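Aminofutalosine deaminase (Helicobacter pylori, PDB 7LKK) deaminates the adenine base of aminofutalosine in the menaquinone pathway, as a metal-dependent hydrolase of the amidohydrolase family. Local coordinates at residues L126-G131 with S335-D340. Sequence-based numbering, arbitrary orientation.
Sequences LKSGVG and SLSLLD
In the amidohydrolase barrel, the Schellman motif between helix 115-127 and strand 130-137 meets the N-terminus of helix 338-348. Gly-129, at positive phi (90°), closes the turn, its N bonded to Leu-126 O at 3.0 Å. Just before it, Ser-128 holds OG anti to its backbone N (chi1 -178°), tip first into the first turn of the other helix. There OG accepts a nearly straight hydrogen bond from Leu-339 N (3.2 Å, 163°), and Leu-338 N lies 2.9 Å from the same oxygen. Ser-337, the N-cap, takes Asp-340 N on its own OG at 3.2 Å, so two serines serve one helix start. Two residues before the N-cap, Ser-335 OG accepts from Ser-337 N in an ST turn and donates to the anti lone pair of Asp-340 OD2. Beside these polar groups, Val-130 CG2 packs on Leu-338 CB (3.7 Å), the two side chains crossing at about a right angle; both also touch Phe-75 of strand 69-80. Leu-339 CD1 lies 3.6 Å from Ser-128 O, a buried carbonyl without a polar partner. The Ser-128 hydroxyl thus adds a second, borrowed acceptor at the helix start, probably suiting the positive end of the helix dipole.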
# COMPACT_ATOMS: atom_id res chain seq x y z
N LEU A 126 10.47 15.61 -5.17
CA LEU A 126 11.30 16.36 -4.24
C LEU A 126 10.77 16.26 -2.81
O LEU A 126 11.54 16.04 -1.87
CB LEU A 126 11.40 17.82 -4.68
CG LEU A 126 12.18 18.07 -5.97
CD1 LEU A 126 11.81 19.42 -6.56
CD2 LEU A 126 13.68 17.99 -5.72
N LYS A 127 9.46 16.44 -2.63
CA LYS A 127 8.91 16.35 -1.28
C LYS A 127 8.96 14.93 -0.73
O LYS A 127 8.93 14.76 0.50
CB LYS A 127 7.47 16.86 -1.26
CG LYS A 127 7.34 18.38 -1.26
CD LYS A 127 5.92 18.84 -1.58
CE LYS A 127 4.91 17.71 -1.48
NZ LYS A 127 4.62 17.09 -2.80
N SER A 128 9.05 13.93 -1.59
CA SER A 128 9.22 12.54 -1.17
C SER A 128 10.66 12.20 -0.82
O SER A 128 10.93 11.06 -0.45
CB SER A 128 8.72 11.60 -2.27
OG SER A 128 8.82 10.24 -1.87
N GLY A 129 11.58 13.16 -0.94
CA GLY A 129 12.98 12.91 -0.68
C GLY A 129 13.79 12.46 -1.87
O GLY A 129 14.96 12.08 -1.70
N VAL A 130 13.22 12.49 -3.07
CA VAL A 130 13.91 12.03 -4.27
C VAL A 130 14.79 13.15 -4.80
O VAL A 130 14.32 14.27 -5.02
CB VAL A 130 12.90 11.57 -5.34
CG1 VAL A 130 13.62 11.18 -6.62
CG2 VAL A 130 12.05 10.42 -4.82
N GLY A 131 16.07 12.85 -4.99
CA GLY A 131 17.01 13.82 -5.51
C GLY A 131 17.43 13.56 -6.95
O GLY A 131 17.91 14.46 -7.64
N SER A 335 0.50 7.16 -7.35
CA SER A 335 1.33 8.15 -6.66
C SER A 335 2.75 8.05 -7.18
O SER A 335 3.24 6.97 -7.51
CB SER A 335 1.30 7.94 -5.14
OG SER A 335 2.30 8.71 -4.51
N LEU A 336 3.42 9.20 -7.25
CA LEU A 336 4.83 9.26 -7.61
C LEU A 336 5.72 9.49 -6.41
O LEU A 336 6.94 9.67 -6.57
CB LEU A 336 5.07 10.35 -8.67
CG LEU A 336 4.51 10.05 -10.06
CD1 LEU A 336 5.14 10.97 -11.09
CD2 LEU A 336 4.72 8.59 -10.44
N SER A 337 5.16 9.50 -5.20
CA SER A 337 5.97 9.48 -3.99
C SER A 337 6.72 8.16 -3.91
O SER A 337 6.10 7.09 -3.89
CB SER A 337 5.09 9.68 -2.76
OG SER A 337 5.76 9.27 -1.59
N LEU A 338 8.05 8.22 -3.87
CA LEU A 338 8.82 6.99 -3.74
C LEU A 338 8.56 6.33 -2.39
O LEU A 338 8.64 5.10 -2.28
CB LEU A 338 10.32 7.27 -3.92
CG LEU A 338 11.19 6.02 -4.09
CD1 LEU A 338 10.70 5.16 -5.24
CD2 LEU A 338 12.65 6.39 -4.28
N LEU A 339 8.23 7.12 -1.37
CA LEU A 339 7.90 6.54 -0.07
C LEU A 339 6.62 5.70 -0.15
O LEU A 339 6.54 4.63 0.47
CB LEU A 339 7.75 7.65 0.97
CG LEU A 339 9.06 8.37 1.33
CD1 LEU A 339 8.77 9.67 2.06
CD2 LEU A 339 9.96 7.47 2.15
N ASP A 340 5.62 6.17 -0.90
CA ASP A 340 4.44 5.36 -1.15
C ASP A 340 4.80 4.07 -1.87
O ASP A 340 4.28 3.00 -1.54
CB ASP A 340 3.41 6.15 -1.96
CG ASP A 340 2.74 7.25 -1.15
OD1 ASP A 340 2.96 7.31 0.08
OD2 ASP A 340 1.98 8.04 -1.74